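Long-range contacts in DR2417 (Deinococcus radiodurans, PDB 4XWW), which probably degrades RNA from the 5' end as an RNase J exonuclease, possibly also cutting internally, with a two-metal centre in a metallo-beta-lactamase fold: residues L480-V485 and V492-R497; R251-L256 and G284-P289; R239-T244 and R336-I341; L393-F398 and L419-K424. One frame throughout, in Å; residues are numbered along the deposited sequence.

Interaction 1 (L480-V485 and V492-R497)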
loop_
_atom_site.group_PDB
_atom_site.type_symbol
_atom_site.label_atom_id
_atom_site.label_comp_id
_atom_site.label_asym_id
_atom_site.label_seq_id
_atom_site.Cartn_x
_atom_site.Cartn_y
_atom_site.Cartn_z
ATOM N N LEU A 480 25.036 4.207 12.510
ATOM C CA LEU A 480 26.185 4.095 13.394
ATOM C C LEU A 480 27.100 5.288 13.184
ATOM O O LEU A 480 27.665 5.464 12.103
ATOM C CB LEU A 480 26.943 2.792 13.144
ATOM C CG LEU A 480 26.501 1.649 14.053
ATOM C CD1 LEU A 480 27.262 0.368 13.755
ATOM C CD2 LEU A 480 26.721 2.084 15.482
ATOM N N ILE A 481 27.228 6.122 14.207
ATOM C CA ILE A 481 28.175 7.220 14.138
ATOM C C ILE A 481 29.463 6.841 14.873
ATOM O O ILE A 481 29.483 6.666 16.094
ATOM C CB ILE A 481 27.577 8.534 14.702
ATOM C CG1 ILE A 481 28.684 9.502 15.126
ATOM C CG2 ILE A 481 26.602 8.260 15.826
ATOM C CD1 ILE A 481 29.055 10.486 14.042
ATOM N N LEU A 482 30.531 6.679 14.100
ATOM C CA LEU A 482 31.833 6.321 14.639
ATOM C C LEU A 482 32.739 7.532 14.672
ATOM O O LEU A 482 33.087 8.080 13.632
ATOM C CB LEU A 482 32.494 5.232 13.802
ATOM C CG LEU A 482 31.636 4.131 13.191
ATOM C CD1 LEU A 482 32.183 3.809 11.818
ATOM C CD2 LEU A 482 31.664 2.903 14.072
ATOM N N THR A 483 33.137 7.949 15.863
ATOM C CA THR A 483 34.076 9.050 15.961
ATOM C C THR A 483 35.399 8.558 16.533
ATOM O O THR A 483 35.432 7.910 17.577
ATOM C CB THR A 483 33.515 10.199 16.814
ATOM O OG1 THR A 483 34.345 10.405 17.962
ATOM C CG2 THR A 483 32.079 9.897 17.247
ATOM N N ALA A 484 36.486 8.853 15.829
ATOM C CA ALA A 484 37.816 8.478 16.292
ATOM C C ALA A 484 38.442 9.619 17.074
ATOM O O ALA A 484 38.502 10.749 16.592
ATOM C CB ALA A 484 38.702 8.090 15.120
ATOM N N VAL A 485 38.899 9.324 18.288
ATOM C CA VAL A 485 39.588 10.315 19.107
ATOM C C VAL A 485 41.066 9.957 19.224
ATOM O O VAL A 485 41.421 8.905 19.748
ATOM C CB VAL A 485 38.971 10.431 20.512
ATOM C CG1 VAL A 485 39.462 11.700 21.200
ATOM C CG2 VAL A 485 37.451 10.423 20.423
ATOM N N VAL A 492 38.114 4.627 19.620
ATOM C CA VAL A 492 36.954 4.858 18.769
ATOM C C VAL A 492 35.667 4.895 19.587
ATOM O O VAL A 492 35.503 4.135 20.539
ATOM C CB VAL A 492 36.849 3.780 17.670
ATOM C CG1 VAL A 492 35.650 4.038 16.770
ATOM C CG2 VAL A 492 38.125 3.748 16.851
ATOM N N GLU A 493 34.759 5.790 19.218
ATOM C CA GLU A 493 33.492 5.917 19.919
ATOM C C GLU A 493 32.309 5.554 19.018
ATOM O O GLU A 493 32.211 6.021 17.884
ATOM C CB GLU A 493 33.334 7.332 20.468
ATOM C CG GLU A 493 34.278 7.646 21.614
ATOM C CD GLU A 493 33.544 8.173 22.826
ATOM O OE1 GLU A 493 32.968 9.278 22.739
ATOM O OE2 GLU A 493 33.529 7.476 23.862
ATOM N N VAL A 494 31.415 4.718 19.539
ATOM C CA VAL A 494 30.289 4.201 18.765
ATOM C C VAL A 494 28.935 4.651 19.313
ATOM O O VAL A 494 28.625 4.437 20.484
ATOM C CB VAL A 494 30.314 2.659 18.720
ATOM C CG1 VAL A 494 28.992 2.109 18.204
ATOM C CG2 VAL A 494 31.474 2.169 17.870
ATOM N N VAL A 495 28.130 5.276 18.460
ATOM C CA VAL A 495 26.737 5.539 18.808
ATOM C C VAL A 495 25.804 4.991 17.730
ATOM O O VAL A 495 26.001 5.231 16.538
ATOM C CB VAL A 495 26.452 7.033 19.007
ATOM C CG1 VAL A 495 24.971 7.244 19.346
ATOM C CG2 VAL A 495 27.352 7.613 20.083
ATOM N N ALA A 496 24.796 4.243 18.171
ATOM C CA ALA A 496 23.824 3.623 17.279
ATOM C C ALA A 496 22.414 4.122 17.568
ATOM O O ALA A 496 22.026 4.255 18.726
ATOM C CB ALA A 496 23.880 2.110 17.418
ATOM N N ARG A 497 21.646 4.398 16.518
ATOM C CA ARG A 497 20.220 4.664 16.685
ATOM C C ARG A 497 19.423 3.876 15.650
ATOM O O ARG A 497 19.765 3.868 14.471
ATOM C CB ARG A 497 19.915 6.160 16.576
ATOM C CG ARG A 497 20.016 6.896 17.886
ATOM C CD ARG A 497 18.991 6.356 18.852
ATOM N NE ARG A 497 17.869 7.272 18.999
ATOM C CZ ARG A 497 17.593 7.931 20.118
ATOM N NH1 ARG A 497 18.352 7.761 21.192
ATOM N NH2 ARG A 497 16.553 8.752 20.165
#
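Ile481 and Val495 hold each other by two backbone hydrogen bonds. Ile481 N gives to Val495 O at 2.8 Å, and Val495 N returns the bond to Ile481 O at 3.1 Å. Thr483 and Glu493 form the second such pair, with Thr483 N to Glu493 O at 2.9 Å and Glu493 N to Thr483 O at 2.8 Å. Between them, Leu482 and Val494 make a non-hydrogen-bonded pair. There the CA of Leu482 brings its hydrogen to Glu493 O. The two strands run antiparallel at 161° and form a beta hairpin of the RNase J C-terminal domain. Strand 552-556 continues the sheet on the far side of 480-485, with backbone bonds to Leu480, Leu482 and Ala484. One face carries Leu480, Leu482, Val492 and Val494. Leu480 reaches across with CD2, which sits 3.4 Å from Ala496 CB, a tight carbon contact, and also meets Val494 CG1. Leu482 lies alongside Val494, its CD2 against CG2 at 3.9 Å. Helix 504-523 covers this face through Ile510, Ala514 and Leu515. On the other face Ile481 CG2 presses on Val495 CB at 3.4 Å, also tight. CG1 of Ile481 is anti to the backbone N (chi1 158°), which leaves CG2 as the touching branch. This face packs on Ile554 and Met556 of the second subunit, and Arg497 NE forms a salt bridge with Asp470 of that subunit.

Interaction 2 (R251-L256 and G284-P289)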
loop_
_atom_site.group_PDB
_atom_site.type_symbol
_atom_site.label_atom_id
_atom_site.label_comp_id
_atom_site.label_asym_id
_atom_site.label_seq_id
_atom_site.Cartn_x
_atom_site.Cartn_y
_atom_site.Cartn_z
ATOM N N ARG A 251 -23.202 13.073 -0.965
ATOM C CA ARG A 251 -23.251 11.900 -0.077
ATOM C C ARG A 251 -23.735 12.271 1.328
ATOM O O ARG A 251 -24.657 11.643 1.877
ATOM C CB ARG A 251 -21.864 11.259 -0.010
ATOM C CG ARG A 251 -21.754 9.932 0.797
ATOM C CD ARG A 251 -22.163 8.695 -0.013
ATOM N NE ARG A 251 -21.504 8.619 -1.312
ATOM C CZ ARG A 251 -20.286 8.130 -1.538
ATOM N NH1 ARG A 251 -19.555 7.609 -0.533
ATOM N NH2 ARG A 251 -19.816 8.135 -2.789
ATOM N N ILE A 252 -23.109 13.284 1.915
ATOM C CA ILE A 252 -23.461 13.681 3.269
ATOM C C ILE A 252 -24.885 14.238 3.327
ATOM O O ILE A 252 -25.640 13.910 4.236
ATOM C CB ILE A 252 -22.461 14.698 3.827
ATOM C CG1 ILE A 252 -21.087 14.024 3.944
ATOM C CG2 ILE A 252 -22.915 15.172 5.189
ATOM C CD1 ILE A 252 -19.926 14.973 4.244
ATOM N N GLN A 253 -25.271 15.062 2.361
ATOM C CA GLN A 253 -26.637 15.593 2.379
ATOM C C GLN A 253 -27.653 14.453 2.303
ATOM O O GLN A 253 -28.638 14.426 3.044
ATOM C CB GLN A 253 -26.885 16.566 1.226
ATOM C CG GLN A 253 -28.339 17.052 1.167
ATOM C CD GLN A 253 -28.695 17.996 2.309
ATOM O OE1 GLN A 253 -27.893 18.845 2.701
ATOM N NE2 GLN A 253 -29.918 17.875 2.823
ATOM N N ASN A 254 -27.404 13.502 1.415
ATOM C CA ASN A 254 -28.318 12.366 1.300
ATOM C C ASN A 254 -28.375 11.559 2.600
ATOM O O ASN A 254 -29.432 11.057 2.974
ATOM C CB ASN A 254 -27.917 11.484 0.113
ATOM C CG ASN A 254 -28.152 12.169 -1.231
ATOM O OD1 ASN A 254 -29.010 13.053 -1.357
ATOM N ND2 ASN A 254 -27.414 11.739 -2.247
ATOM N N ILE A 255 -27.259 11.488 3.319
ATOM C CA ILE A 255 -27.250 10.825 4.619
ATOM C C ILE A 255 -28.062 11.634 5.648
ATOM O O ILE A 255 -28.785 11.064 6.465
ATOM C CB ILE A 255 -25.803 10.603 5.113
ATOM C CG1 ILE A 255 -25.112 9.576 4.203
ATOM C CG2 ILE A 255 -25.776 10.232 6.609
ATOM C CD1 ILE A 255 -23.599 9.651 4.282
ATOM N N LEU A 256 -27.953 12.958 5.601
ATOM C CA LEU A 256 -28.751 13.793 6.504
ATOM C C LEU A 256 -30.236 13.532 6.292
ATOM O O LEU A 256 -31.002 13.385 7.247
ATOM C CB LEU A 256 -28.453 15.279 6.303
ATOM C CG LEU A 256 -26.991 15.686 6.478
ATOM C CD1 LEU A 256 -26.857 17.225 6.379
ATOM C CD2 LEU A 256 -26.406 15.167 7.782
ATOM N N GLY A 284 -25.259 27.114 0.071
ATOM C CA GLY A 284 -26.543 26.513 -0.243
ATOM C C GLY A 284 -26.567 25.066 -0.704
ATOM O O GLY A 284 -27.608 24.574 -1.141
ATOM N N HIS A 285 -25.437 24.369 -0.603
ATOM C CA HIS A 285 -25.377 22.988 -1.071
ATOM C C HIS A 285 -25.745 21.976 -0.001
ATOM O O HIS A 285 -26.046 20.833 -0.311
ATOM C CB HIS A 285 -23.981 22.670 -1.617
ATOM C CG HIS A 285 -23.604 23.528 -2.777
ATOM N ND1 HIS A 285 -24.176 23.391 -4.020
ATOM C CD2 HIS A 285 -22.717 24.552 -2.882
ATOM C CE1 HIS A 285 -23.672 24.295 -4.844
ATOM N NE2 HIS A 285 -22.778 25.007 -4.175
ATOM N N MET A 286 -25.719 22.408 1.251
ATOM C CA MET A 286 -26.063 21.523 2.361
ATOM C C MET A 286 -27.146 22.157 3.210
ATOM O O MET A 286 -27.010 23.299 3.643
ATOM C CB MET A 286 -24.843 21.211 3.218
ATOM C CG MET A 286 -25.081 20.093 4.241
ATOM S SD MET A 286 -23.652 19.803 5.301
ATOM C CE MET A 286 -22.575 18.912 4.154
ATOM N N ASN A 287 -28.210 21.396 3.455
ATOM C CA ASN A 287 -29.361 21.875 4.198
ATOM C C ASN A 287 -29.858 20.796 5.156
ATOM O O ASN A 287 -30.670 19.955 4.791
ATOM C CB ASN A 287 -30.472 22.299 3.234
ATOM C CG ASN A 287 -30.020 23.378 2.266
ATOM O OD1 ASN A 287 -30.010 24.561 2.609
ATOM N ND2 ASN A 287 -29.640 22.978 1.052
ATOM N N PRO A 288 -29.344 20.803 6.384
ATOM C CA PRO A 288 -29.729 19.780 7.359
ATOM C C PRO A 288 -31.200 19.937 7.720
ATOM O O PRO A 288 -31.618 21.032 8.086
ATOM C CB PRO A 288 -28.823 20.066 8.568
ATOM C CG PRO A 288 -27.738 20.958 8.047
ATOM C CD PRO A 288 -28.325 21.723 6.910
ATOM N N PRO A 289 -31.976 18.854 7.598
ATOM C CA PRO A 289 -33.415 18.904 7.868
ATOM C C PRO A 289 -33.695 19.097 9.360
ATOM O O PRO A 289 -34.750 19.602 9.739
ATOM C CB PRO A 289 -33.920 17.547 7.365
ATOM C CG PRO A 289 -32.706 16.667 7.311
ATOM C CD PRO A 289 -31.550 17.561 7.034
#
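Gln253, on helix 249-261 of the beta-CASP domain, grips the backbone of Asn287 in the loop that follows helix 271-282. Its amide makes two hydrogen bonds with this one residue. Asn287 N gives to Gln253 OE1 at 2.7 Å and 167°. Gln253 NE2 gives to Asn287 O at 3.0 Å. That acceptor lies in the amide plane of Gln253, but the donor stands well above the carbonyl plane of Asn287. The chain of Gln253 bends at chi2 (71°), where CD turns to the Asn287 backbone. NE2 has a second partner in Asp257, one helical turn on, which should help fix the rotation of the amide. The loop leaves helix 271-282 through a Schellman motif. Gly284 is its C-prime residue with positive phi, and His285 N bonds to Ala280 O. The loop then passes along helix 249-261. Met286 CG lies 3.4 Å from Gln253 OE1 and 4.0 Å from Leu256 CD1. The side chains of Met286 and Leu256 cross at about a right angle. Met286 bends at chi3 (-76°), and its CE meets Ile252 CG2 at 3.9 Å. Ala277 and Ala280 of helix 271-282 also touch Met286. Further on, Leu256 CD1 packs on CA and CB of Pro288. Leu256 CB meets Pro289 CD at 3.9 Å, while Pro289 CG rests near the backbone O of Leu256. Pro289 also touches Asp257 and His260 on the same helix.

Interaction 3 (R239-T244 and R336-I341)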
loop_
_atom_site.group_PDB
_atom_site.type_symbol
_atom_site.label_atom_id
_atom_site.label_comp_id
_atom_site.label_asym_id
_atom_site.label_seq_id
_atom_site.Cartn_x
_atom_site.Cartn_y
_atom_site.Cartn_z
ATOM N N ARG A 239 -26.326 2.304 17.529
ATOM C CA ARG A 239 -25.695 3.509 16.994
ATOM C C ARG A 239 -25.078 3.247 15.613
ATOM O O ARG A 239 -24.630 2.136 15.316
ATOM C CB ARG A 239 -24.615 4.021 17.956
ATOM C CG ARG A 239 -25.110 4.438 19.308
ATOM C CD ARG A 239 -24.026 5.194 20.075
ATOM N NE ARG A 239 -22.854 4.345 20.279
ATOM C CZ ARG A 239 -21.822 4.653 21.056
ATOM N NH1 ARG A 239 -21.812 5.792 21.730
ATOM N NH2 ARG A 239 -20.799 3.815 21.166
ATOM N N VAL A 240 -25.039 4.273 14.774
ATOM C CA VAL A 240 -24.373 4.196 13.475
ATOM C C VAL A 240 -23.300 5.271 13.412
ATOM O O VAL A 240 -23.558 6.449 13.715
ATOM C CB VAL A 240 -25.359 4.370 12.287
ATOM C CG1 VAL A 240 -24.627 4.381 10.934
ATOM C CG2 VAL A 240 -26.453 3.320 12.320
ATOM N N PHE A 241 -22.103 4.853 13.018
ATOM C CA PHE A 241 -21.008 5.745 12.674
ATOM C C PHE A 241 -20.721 5.569 11.206
ATOM O O PHE A 241 -20.634 4.445 10.707
ATOM C CB PHE A 241 -19.747 5.447 13.493
ATOM C CG PHE A 241 -19.935 5.535 14.987
ATOM C CD1 PHE A 241 -20.622 4.544 15.676
ATOM C CD2 PHE A 241 -19.398 6.589 15.708
ATOM C CE1 PHE A 241 -20.793 4.624 17.062
ATOM C CE2 PHE A 241 -19.549 6.670 17.083
ATOM C CZ PHE A 241 -20.256 5.693 17.762
ATOM N N LEU A 242 -20.576 6.676 10.491
ATOM C CA LEU A 242 -20.279 6.600 9.077
ATOM C C LEU A 242 -19.141 7.565 8.750
ATOM O O LEU A 242 -19.113 8.666 9.274
ATOM C CB LEU A 242 -21.532 6.935 8.246
ATOM C CG LEU A 242 -21.387 6.891 6.727
ATOM C CD1 LEU A 242 -22.725 6.483 6.101
ATOM C CD2 LEU A 242 -20.932 8.259 6.162
ATOM N N THR A 243 -18.210 7.135 7.902
ATOM C CA THR A 243 -17.142 8.014 7.420
ATOM C C THR A 243 -17.154 8.059 5.919
ATOM O O THR A 243 -17.512 7.092 5.248
ATOM C CB THR A 243 -15.742 7.558 7.918
ATOM O OG1 THR A 243 -14.753 8.526 7.545
ATOM C CG2 THR A 243 -15.352 6.199 7.316
ATOM N N THR A 244 -16.815 9.234 5.381
ATOM C CA THR A 244 -16.691 9.437 3.960
ATOM C C THR A 244 -15.765 10.656 3.839
ATOM O O THR A 244 -15.321 11.177 4.862
ATOM C CB THR A 244 -18.072 9.665 3.312
ATOM O OG1 THR A 244 -17.970 9.636 1.891
ATOM C CG2 THR A 244 -18.665 10.983 3.784
ATOM N N ARG A 336 -19.666 -3.319 21.139
ATOM C CA ARG A 336 -20.455 -4.314 20.416
ATOM C C ARG A 336 -21.880 -3.832 20.251
ATOM O O ARG A 336 -22.499 -3.428 21.225
ATOM C CB ARG A 336 -20.472 -5.648 21.149
ATOM C CG ARG A 336 -19.433 -6.614 20.698
ATOM C CD ARG A 336 -19.384 -7.868 21.563
ATOM N NE ARG A 336 -17.996 -8.127 21.920
ATOM C CZ ARG A 336 -17.107 -8.627 21.072
ATOM N NH1 ARG A 336 -17.477 -8.940 19.840
ATOM N NH2 ARG A 336 -15.857 -8.829 21.463
ATOM N N GLY A 337 -22.402 -3.897 19.031
ATOM C CA GLY A 337 -23.733 -3.399 18.754
ATOM C C GLY A 337 -23.699 -2.173 17.861
ATOM O O GLY A 337 -24.628 -1.939 17.095
ATOM N N ASP A 338 -22.633 -1.383 17.970
ATOM C CA ASP A 338 -22.405 -0.278 17.031
ATOM C C ASP A 338 -22.220 -0.775 15.606
ATOM O O ASP A 338 -21.689 -1.867 15.375
ATOM C CB ASP A 338 -21.163 0.547 17.423
ATOM C CG ASP A 338 -21.364 1.367 18.699
ATOM O OD1 ASP A 338 -22.526 1.647 19.052
ATOM O OD2 ASP A 338 -20.367 1.708 19.376
ATOM N N THR A 339 -22.632 0.052 14.650
ATOM C CA THR A 339 -22.355 -0.185 13.240
ATOM C C THR A 339 -21.431 0.904 12.716
ATOM O O THR A 339 -21.705 2.093 12.897
ATOM C CB THR A 339 -23.660 -0.228 12.410
ATOM O OG1 THR A 339 -24.510 -1.260 12.938
ATOM C CG2 THR A 339 -23.367 -0.531 10.949
ATOM N N VAL A 340 -20.341 0.501 12.068
ATOM C CA VAL A 340 -19.466 1.473 11.408
ATOM C C VAL A 340 -19.493 1.255 9.907
ATOM O O VAL A 340 -19.266 0.144 9.416
ATOM C CB VAL A 340 -18.028 1.401 11.919
ATOM C CG1 VAL A 340 -17.102 2.303 11.044
ATOM C CG2 VAL A 340 -17.999 1.832 13.364
ATOM N N ILE A 341 -19.816 2.318 9.172
ATOM C CA ILE A 341 -19.893 2.244 7.719
ATOM C C ILE A 341 -18.763 3.057 7.100
ATOM O O ILE A 341 -18.638 4.262 7.361
ATOM C CB ILE A 341 -21.237 2.785 7.187
ATOM C CG1 ILE A 341 -22.434 2.011 7.758
ATOM C CG2 ILE A 341 -21.262 2.797 5.648
ATOM C CD1 ILE A 341 -23.781 2.751 7.550
HETATM O O HOH W 1 -25.018 0.771 19.573
HETATM O O HOH W 2 -25.826 -0.448 15.222
#
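Ile341 CD1 packs on Val240 CG1 at 3.9 Å, and Ile341 CG2 on Leu242 CD1 at 4.0 Å. Ile341 thus touches both Val240 and Leu242 on one sheet face, which helix 222-234 covers with Leu229 and Ile233. On the opposite face Phe241 CB meets Val340 CG2. Phe241 CG is anti to the carbonyl carbon (chi1 -58°). The ring's CE1 lies 3.7 Å from Asp338 CG, which is at the edge of the Phe241 ring. Phe308 stacks on this ring. The backbones bond in parallel register. Thr339 N gives to Arg239 O, Phe241 N to Thr339 O at 2.8 Å, Ile341 N to Phe241 O at 2.7 Å, and Thr243 N to Ile341 O. At the polar edge Arg239 holds Asp338 side-on in a salt bridge. Arg239 NE gives to Asp338 OD1 at 3.0 Å and Arg239 NH2 to Asp338 OD2 at 2.8 Å, each on the syn side. The guanidinium and carboxylate planes are 36° apart. Phe241 CZ lies over the centre of one guanidinium face. NH2 also bonds to Ala333 O, and OD2 accepts from Arg335 N. One water joins Arg239 N to Asp338 OD1. A second gives to Arg239 O and Gly337 O and accepts from Thr339 OG1. Strands 240-243 and 339-342 are adjacent in the five-stranded parallel sheet of the beta-CASP domain, with helices packed on both faces.

Interaction 4 (L393-F398 and L419-K424)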
loop_
_atom_site.group_PDB
_atom_site.type_symbol
_atom_site.label_atom_id
_atom_site.label_comp_id
_atom_site.label_asym_id
_atom_site.label_seq_id
_atom_site.Cartn_x
_atom_site.Cartn_y
_atom_site.Cartn_z
ATOM N N LEU A 393 -19.674 12.553 -28.104
ATOM C CA LEU A 393 -20.420 13.803 -28.203
ATOM C C LEU A 393 -19.558 14.949 -28.746
ATOM O O LEU A 393 -20.040 15.793 -29.499
ATOM C CB LEU A 393 -20.983 14.178 -26.829
ATOM C CG LEU A 393 -22.207 13.408 -26.348
ATOM C CD1 LEU A 393 -22.573 13.867 -24.950
ATOM C CD2 LEU A 393 -23.403 13.655 -27.308
ATOM N N THR A 394 -18.288 14.981 -28.345
ATOM C CA THR A 394 -17.402 16.083 -28.730
ATOM C C THR A 394 -16.722 15.872 -30.078
ATOM O O THR A 394 -16.366 16.857 -30.752
ATOM C CB THR A 394 -16.328 16.349 -27.674
ATOM O OG1 THR A 394 -15.656 15.129 -27.360
ATOM C CG2 THR A 394 -16.959 16.925 -26.418
ATOM N N ARG A 395 -16.539 14.615 -30.478
ATOM C CA ARG A 395 -15.928 14.319 -31.780
ATOM C C ARG A 395 -14.663 15.147 -32.031
ATOM O O ARG A 395 -14.560 15.833 -33.050
ATOM C CB ARG A 395 -16.934 14.569 -32.915
ATOM C CG ARG A 395 -17.924 13.433 -33.121
ATOM C CD ARG A 395 -19.357 13.944 -33.275
ATOM N NE ARG A 395 -19.505 14.930 -34.340
ATOM C CZ ARG A 395 -20.455 15.862 -34.359
ATOM N NH1 ARG A 395 -21.327 15.932 -33.363
ATOM N NH2 ARG A 395 -20.533 16.728 -35.365
ATOM N N PRO A 396 -13.702 15.109 -31.095
ATOM C CA PRO A 396 -12.590 16.062 -31.155
ATOM C C PRO A 396 -11.570 15.704 -32.229
ATOM O O PRO A 396 -11.352 14.527 -32.536
ATOM C CB PRO A 396 -11.967 15.944 -29.764
ATOM C CG PRO A 396 -12.149 14.504 -29.445
ATOM C CD PRO A 396 -13.516 14.140 -29.996
ATOM N N LYS A 397 -10.924 16.711 -32.789
ATOM C CA LYS A 397 -9.859 16.445 -33.740
ATOM C C LYS A 397 -8.646 15.901 -32.999
ATOM O O LYS A 397 -8.021 14.944 -33.448
ATOM C CB LYS A 397 -9.491 17.698 -34.527
ATOM C CG LYS A 397 -8.445 17.453 -35.618
ATOM C CD LYS A 397 -8.384 18.644 -36.601
ATOM C CE LYS A 397 -7.460 18.329 -37.791
ATOM N NZ LYS A 397 -7.223 19.498 -38.685
ATOM N N PHE A 398 -8.330 16.497 -31.852
ATOM C CA PHE A 398 -7.141 16.099 -31.102
ATOM C C PHE A 398 -7.508 15.771 -29.659
ATOM O O PHE A 398 -8.510 16.266 -29.151
ATOM C CB PHE A 398 -6.101 17.209 -31.179
ATOM C CG PHE A 398 -5.632 17.490 -32.591
ATOM C CD1 PHE A 398 -5.103 16.469 -33.356
ATOM C CD2 PHE A 398 -5.726 18.763 -33.145
ATOM C CE1 PHE A 398 -4.665 16.711 -34.656
ATOM C CE2 PHE A 398 -5.298 19.017 -34.450
ATOM C CZ PHE A 398 -4.763 17.983 -35.206
ATOM N N LEU A 419 -13.966 3.734 -30.746
ATOM C CA LEU A 419 -15.214 4.467 -31.029
ATOM C C LEU A 419 -15.417 4.800 -32.505
ATOM O O LEU A 419 -14.482 4.698 -33.303
ATOM C CB LEU A 419 -15.246 5.741 -30.180
ATOM C CG LEU A 419 -15.032 5.430 -28.693
ATOM C CD1 LEU A 419 -15.104 6.700 -27.844
ATOM C CD2 LEU A 419 -16.014 4.362 -28.176
ATOM N N PRO A 420 -16.652 5.193 -32.891
ATOM C CA PRO A 420 -16.907 5.393 -34.326
ATOM C C PRO A 420 -16.047 6.477 -34.995
ATOM O O PRO A 420 -15.752 6.341 -36.177
ATOM C CB PRO A 420 -18.386 5.782 -34.366
ATOM C CG PRO A 420 -18.977 5.124 -33.164
ATOM C CD PRO A 420 -17.903 5.169 -32.105
ATOM N N ARG A 421 -15.656 7.518 -34.267
ATOM C CA ARG A 421 -14.866 8.603 -34.859
ATOM C C ARG A 421 -13.707 8.989 -33.964
ATOM O O ARG A 421 -13.749 10.021 -33.297
ATOM C CB ARG A 421 -15.730 9.833 -35.125
ATOM C CG ARG A 421 -16.886 9.573 -36.079
ATOM C CD ARG A 421 -17.184 10.806 -36.912
ATOM N NE ARG A 421 -18.576 11.227 -36.806
ATOM C CZ ARG A 421 -18.978 12.486 -36.947
ATOM N NH1 ARG A 421 -18.089 13.440 -37.189
ATOM N NH2 ARG A 421 -20.265 12.793 -36.839
ATOM N N PRO A 422 -12.654 8.164 -33.962
ATOM C CA PRO A 422 -11.480 8.416 -33.120
ATOM C C PRO A 422 -10.852 9.753 -33.467
ATOM O O PRO A 422 -11.008 10.219 -34.598
ATOM C CB PRO A 422 -10.530 7.263 -33.477
ATOM C CG PRO A 422 -11.396 6.239 -34.133
ATOM C CD PRO A 422 -12.464 6.995 -34.832
ATOM N N PRO A 423 -10.155 10.371 -32.508
ATOM C CA PRO A 423 -9.450 11.619 -32.811
ATOM C C PRO A 423 -8.405 11.400 -33.881
ATOM O O PRO A 423 -7.878 10.291 -33.996
ATOM C CB PRO A 423 -8.778 11.991 -31.485
ATOM C CG PRO A 423 -9.465 11.172 -30.447
ATOM C CD PRO A 423 -9.924 9.921 -31.128
ATOM N N LYS A 424 -8.117 12.437 -34.654
ATOM C CA LYS A 424 -7.053 12.368 -35.643
ATOM C C LYS A 424 -5.735 11.956 -35.002
ATOM O O LYS A 424 -5.007 11.110 -35.536
ATOM C CB LYS A 424 -6.890 13.709 -36.341
ATOM C CG LYS A 424 -5.734 13.708 -37.324
ATOM C CD LYS A 424 -5.852 14.832 -38.314
ATOM C CE LYS A 424 -4.770 14.697 -39.377
ATOM N NZ LYS A 424 -4.769 15.824 -40.340
#
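Arg395 and Arg421 bring like charges together. Arg395 NE lies over one face of the Arg421 guanidinium, 3.4 Å from Arg421 NH2. Both atoms are donors and make no bond to each other. The two side chains lie side by side, with guanidinium planes 50° apart, and Arg395 CD sits over the same face toward its rim. The closeness of two positive groups is probably unfavourable in itself. The polar backbone link is slight. Lys424 N gives a weak hydrogen bond to Lys397 O, 2.8 Å but bent to 124°. Pro423 CA offers its hydrogen to Pro396 O at 3.5 Å. These segments lie in the RNA specificity region. Arg395 leaves helix 384-394 with positive phi, and the chain goes on to strand 398-402. The other segment leads from helix 406-417 to strand 425-426, which lies next to 398-402, parallel to it, at the edge of a mixed sheet. Apolar contacts fill in the rest. Pro396 CG faces Pro423 CG at 4.4 Å. Lys424 runs beside Lys397 and Phe398, with its CB 4.1 Å from Phe398 CE1. Lys397 CG stands 3.6 Å above the centre of one face of the Phe398 ring, which also stacks with Phe442. Both lysine chains are extended, and their methylenes meet at Lys397 CE and Lys424 CD, 3.9 Å apart. Their NZ atoms share Asp440 OD1 in salt bridges, and Lys397 NZ also bonds to Pro439 O.

Overall arrangement
Along the chain, interaction 3 spans interaction 2, and interactions 4 and 1 follow. Interactions 2 and 3 share the beta-CASP domain, with centres about 19 Å apart. They touch where helix 249-261, which follows strand 240-243, lays Ile255 on Leu242 and Ile252 on Thr244. Both lie near the bound RNA, at about 7 Å and 5 Å between nearest atoms. Interaction 4 lies about 39 Å from interaction 2, centre to centre, at the start of strand 398-402, in the sheet that also holds 205-209. Interaction 1 is remote, 52 to 66 Å from the others between centres. It belongs to the C-terminal domain and meets the second subunit, so among these four the contact at the dimer interface is far from the two near the RNA.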